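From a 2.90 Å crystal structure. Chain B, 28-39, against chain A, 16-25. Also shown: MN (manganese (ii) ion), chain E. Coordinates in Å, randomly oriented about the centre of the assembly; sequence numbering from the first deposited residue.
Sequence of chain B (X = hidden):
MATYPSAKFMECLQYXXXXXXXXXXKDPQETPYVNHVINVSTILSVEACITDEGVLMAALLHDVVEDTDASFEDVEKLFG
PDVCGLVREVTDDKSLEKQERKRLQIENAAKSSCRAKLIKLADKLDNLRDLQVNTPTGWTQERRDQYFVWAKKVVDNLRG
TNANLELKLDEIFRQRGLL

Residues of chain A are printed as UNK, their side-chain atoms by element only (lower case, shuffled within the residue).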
# COMPACT_ATOMS: atom_id res chain seq x y z
N PRO B 28 19.41 -1.41 -4.29
CA PRO B 28 20.28 -0.27 -3.95
C PRO B 28 19.53 0.78 -3.13
O PRO B 28 19.95 1.16 -2.04
CB PRO B 28 20.72 0.26 -5.31
CG PRO B 28 20.74 -0.96 -6.16
CD PRO B 28 19.47 -1.69 -5.74
N GLN B 29 18.40 1.23 -3.67
CA GLN B 29 17.61 2.24 -2.99
C GLN B 29 17.14 1.85 -1.59
O GLN B 29 17.04 2.71 -0.71
CB GLN B 29 16.40 2.61 -3.86
CG GLN B 29 16.74 3.29 -5.18
CD GLN B 29 15.49 3.67 -5.96
OE1 GLN B 29 14.62 4.38 -5.45
NE2 GLN B 29 15.40 3.21 -7.21
N GLU B 30 16.88 0.55 -1.39
CA GLU B 30 16.38 -0.03 -0.12
C GLU B 30 14.92 0.37 0.07
O GLU B 30 14.51 0.81 1.15
CB GLU B 30 17.17 0.43 1.09
CG GLU B 30 18.61 -0.03 1.14
CD GLU B 30 19.34 0.59 2.32
OE1 GLU B 30 18.96 0.27 3.48
OE2 GLU B 30 20.27 1.39 2.10
N THR B 31 14.14 0.20 -0.99
CA THR B 31 12.73 0.54 -1.02
C THR B 31 11.89 -0.35 -0.09
O THR B 31 12.21 -1.52 0.10
CB THR B 31 12.20 0.47 -2.49
OG1 THR B 31 12.73 -0.69 -3.13
CG2 THR B 31 12.66 1.70 -3.28
N PRO B 32 10.83 0.22 0.54
CA PRO B 32 9.97 -0.53 1.46
C PRO B 32 9.55 -1.87 0.87
O PRO B 32 9.35 -1.97 -0.33
CB PRO B 32 8.78 0.40 1.66
CG PRO B 32 9.40 1.75 1.53
CD PRO B 32 10.29 1.59 0.35
N TYR B 33 9.43 -2.89 1.71
CA TYR B 33 9.03 -4.19 1.20
C TYR B 33 7.55 -4.22 0.86
O TYR B 33 7.11 -5.02 0.04
CB TYR B 33 9.38 -5.30 2.20
CG TYR B 33 9.30 -6.69 1.59
CD1 TYR B 33 8.08 -7.34 1.47
CD2 TYR B 33 10.45 -7.34 1.12
CE1 TYR B 33 7.99 -8.61 0.90
CE2 TYR B 33 10.37 -8.62 0.54
CZ TYR B 33 9.13 -9.24 0.44
OH TYR B 33 9.02 -10.51 -0.10
N VAL B 34 6.79 -3.34 1.49
CA VAL B 34 5.35 -3.25 1.24
C VAL B 34 5.12 -3.02 -0.26
O VAL B 34 4.10 -3.45 -0.81
CB VAL B 34 4.69 -2.07 2.05
CG1 VAL B 34 3.17 -2.07 1.85
CG2 VAL B 34 5.03 -2.21 3.55
N ASN B 35 6.05 -2.35 -0.93
CA ASN B 35 5.90 -2.11 -2.36
C ASN B 35 5.74 -3.44 -3.07
O ASN B 35 4.82 -3.64 -3.87
CB ASN B 35 7.09 -1.33 -2.91
CG ASN B 35 7.15 0.08 -2.36
OD1 ASN B 35 6.26 0.51 -1.63
ND2 ASN B 35 8.20 0.81 -2.72
N HIS B 36 6.62 -4.37 -2.77
CA HIS B 36 6.54 -5.68 -3.36
C HIS B 36 5.14 -6.28 -3.32
O HIS B 36 4.51 -6.47 -4.37
CB HIS B 36 7.48 -6.64 -2.63
CG HIS B 36 7.38 -8.05 -3.12
ND1 HIS B 36 7.57 -8.39 -4.44
CD2 HIS B 36 7.08 -9.20 -2.47
CE1 HIS B 36 7.39 -9.69 -4.59
NE2 HIS B 36 7.09 -10.21 -3.41
N VAL B 37 4.66 -6.57 -2.11
CA VAL B 37 3.35 -7.20 -1.91
C VAL B 37 2.29 -6.51 -2.73
O VAL B 37 1.49 -7.18 -3.39
CB VAL B 37 2.97 -7.30 -0.41
CG1 VAL B 37 3.97 -8.17 0.31
CG2 VAL B 37 2.89 -5.93 0.22
N ILE B 38 2.34 -5.18 -2.74
CA ILE B 38 1.43 -4.37 -3.53
C ILE B 38 1.67 -4.67 -5.01
O ILE B 38 0.73 -5.01 -5.74
CB ILE B 38 1.66 -2.88 -3.32
CG1 ILE B 38 1.37 -2.49 -1.87
CG2 ILE B 38 0.80 -2.09 -4.31
CD1 ILE B 38 1.32 -0.97 -1.64
N ASN B 39 2.91 -4.55 -5.48
CA ASN B 39 3.17 -4.85 -6.89
C ASN B 39 2.53 -6.21 -7.22
O ASN B 39 1.84 -6.37 -8.25
CB ASN B 39 4.69 -4.88 -7.20
CG ASN B 39 5.29 -3.48 -7.48
OD1 ASN B 39 6.51 -3.31 -7.53
ND2 ASN B 39 4.42 -2.48 -7.67
N UNK A 16 0.97 5.37 -6.01
CA UNK A 16 1.24 6.06 -4.76
C UNK A 16 2.50 5.43 -4.14
O UNK A 16 3.45 6.13 -3.81
c UNK A 16 0.04 5.93 -3.82
N UNK A 17 2.49 4.11 -4.00
CA UNK A 17 3.58 3.33 -3.43
C UNK A 17 4.95 3.51 -4.11
O UNK A 17 6.00 3.37 -3.47
c UNK A 17 3.21 1.85 -3.47
N UNK A 18 4.91 3.81 -5.40
CA UNK A 18 6.12 3.99 -6.19
C UNK A 18 6.74 5.37 -6.03
O UNK A 18 7.93 5.50 -5.73
c UNK A 18 9.28 4.37 -10.10
c UNK A 18 8.09 3.14 -8.40
c UNK A 18 5.81 3.78 -7.67
c UNK A 18 7.03 5.00 -9.48
c UNK A 18 6.99 3.97 -8.54
c UNK A 18 8.18 5.21 -10.26
c UNK A 18 9.23 3.33 -9.17
N UNK A 19 5.92 6.40 -6.24
CA UNK A 19 6.35 7.78 -6.14
C UNK A 19 6.87 8.10 -4.73
O UNK A 19 7.83 8.85 -4.56
c UNK A 19 4.53 8.48 -7.87
c UNK A 19 5.17 9.31 -8.98
c UNK A 19 5.17 8.71 -6.49
n UNK A 19 7.07 9.57 -10.58
c UNK A 19 6.51 8.78 -9.44
N UNK A 20 6.23 7.52 -3.71
CA UNK A 20 6.63 7.74 -2.33
C UNK A 20 7.79 6.82 -1.90
O UNK A 20 8.44 7.10 -0.90
n UNK A 20 4.65 9.88 -0.92
c UNK A 20 3.55 10.60 -1.02
c UNK A 20 4.41 8.61 -1.41
c UNK A 20 3.12 8.60 -1.82
n UNK A 20 2.61 9.85 -1.57
c UNK A 20 5.44 7.52 -1.38
N UNK A 21 8.04 5.75 -2.64
CA UNK A 21 9.08 4.76 -2.31
C UNK A 21 10.28 5.20 -1.48
O UNK A 21 10.76 4.44 -0.62
c UNK A 21 9.58 4.07 -3.58
c UNK A 21 10.42 4.94 -4.50
n UNK A 21 11.94 6.53 -8.22
c UNK A 21 10.94 4.09 -5.65
c UNK A 21 11.20 5.91 -7.32
n UNK A 21 11.67 4.85 -6.67
n UNK A 21 9.98 6.36 -7.05
N UNK A 22 10.77 6.42 -1.72
CA UNK A 22 11.94 6.97 -1.00
C UNK A 22 11.57 7.80 0.23
O UNK A 22 12.39 7.99 1.14
o UNK A 22 14.73 8.99 -3.86
c UNK A 22 13.56 7.06 -3.02
c UNK A 22 12.79 7.83 -1.95
c UNK A 22 14.09 7.97 -4.13
n UNK A 22 13.83 7.59 -5.38
N UNK A 23 10.33 8.28 0.27
CA UNK A 23 9.86 9.12 1.36
C UNK A 23 9.57 8.33 2.63
O UNK A 23 9.03 7.23 2.57
c UNK A 23 8.61 9.87 0.91
n UNK A 23 7.28 13.15 1.33
c UNK A 23 8.16 10.96 1.84
c UNK A 23 7.12 11.84 1.20
o UNK A 23 6.16 11.35 0.59
N UNK A 24 9.92 8.90 3.77
CA UNK A 24 9.71 8.24 5.05
C UNK A 24 9.03 9.18 6.06
O UNK A 24 9.16 10.40 5.96
n UNK A 24 12.19 4.38 4.24
c UNK A 24 11.05 7.75 5.59
c UNK A 24 12.14 4.14 2.93
n UNK A 24 11.27 4.78 2.17
c UNK A 24 11.34 5.34 4.93
c UNK A 24 11.77 6.77 4.68
n UNK A 24 12.97 3.26 2.38
N UNK A 25 8.31 8.61 7.02
CA UNK A 25 7.62 9.41 8.03
C UNK A 25 8.59 9.88 9.11
O UNK A 25 9.66 9.30 9.32
c UNK A 25 5.25 8.44 7.72
c UNK A 25 6.46 8.61 8.65
n UNK A 25 2.32 5.55 9.04
n UNK A 25 4.05 4.05 9.18
n UNK A 25 4.48 6.25 8.63
c UNK A 25 3.62 5.29 8.95
c UNK A 25 4.11 7.64 8.36
MN MN E . 7.03 -12.30 -2.30

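Position 16 has one side-chain carbon and lies out of reach of the B stretch. It is A:Ala16.

Position 17 also has a single side-chain carbon, directed toward chain B. Its CB lies 3.9 Å from B:Ile38 CD1 and 3.8 Å from B:Asn35 OD1. This is A:Ala17.

Position 18 has one carbon followed by a ring of six carbons, with no heteroatom. The ring makes no contact with the B stretch. It is A:Phe18.

Position 19 has four carbons in a row ending in nitrogen, far from the B stretch. It is A:Lys19, whose terminal nitrogen is hydrogen-bonded elsewhere in the structure.

Position 20 has one carbon and a five-membered ring of three carbons and two nitrogens. The end of the side chain leads away from chain B. It is A:His20. It opens a type I turn that runs to position 23.

Position 21 has three carbons, a nitrogen, then a carbon carrying two more nitrogens. The side chain reaches B:Gln29, B:Thr31 and B:Asn35. That guanidinium makes it A:Arg21. NE gives a weak hydrogen bond to B:Gln29 OE1 (3.2 Å, 130°). Along the aliphatic part, CD lies 3.8 Å from B:Thr31 CG2 and CB 3.6 Å from B:Asn35 ND2.

Position 22 has three carbons, the third carrying one oxygen and one nitrogen. Its end comes nearer to chain B than its CA-to-CB direction suggests, and reaches B:Gln29. Read as an amide, it is A:Gln22, with NE2 3.3 Å from B:Gln29 OE1.

Position 23 has the same amide pattern, but its CA-to-CB bond points away from chain B. It is A:Gln23. Its OE1 accepts a hydrogen bond from A:His20 ND1 (2.6 Å), across the turn.

Position 24 is a second guanidinium side chain, with three carbons, a nitrogen, and a carbon bearing two nitrogens. Its end reaches B:Glu30 and B:Pro32. It is A:Arg24. B:Pro32 CG lies over one face of the guanidinium, 3.6 Å from NH1. B:Glu30 O sits at its edge, 3.1 Å from NH2, but the angle is too poor for a hydrogen bond.

Position 25 repeats the guanidinium pattern, out of reach of the B stretch. It is A:Arg25.

The contact is small, burying 388 Å² in total. A:Ala17 packs against the B helix at B:Asn35 and B:Ile38. A:Arg21 and A:Arg24 meet the loop before that helix. A:Arg24 NH1 donates to A:Arg21 O (2.9 Å), which links the guanidinium to the turn beside B:Pro32. Apolar packing and polar contacts both contribute; the one hydrogen bond assigned across the stretches is weak.

Chain A, residues 16-25: AAFKHRQQRR
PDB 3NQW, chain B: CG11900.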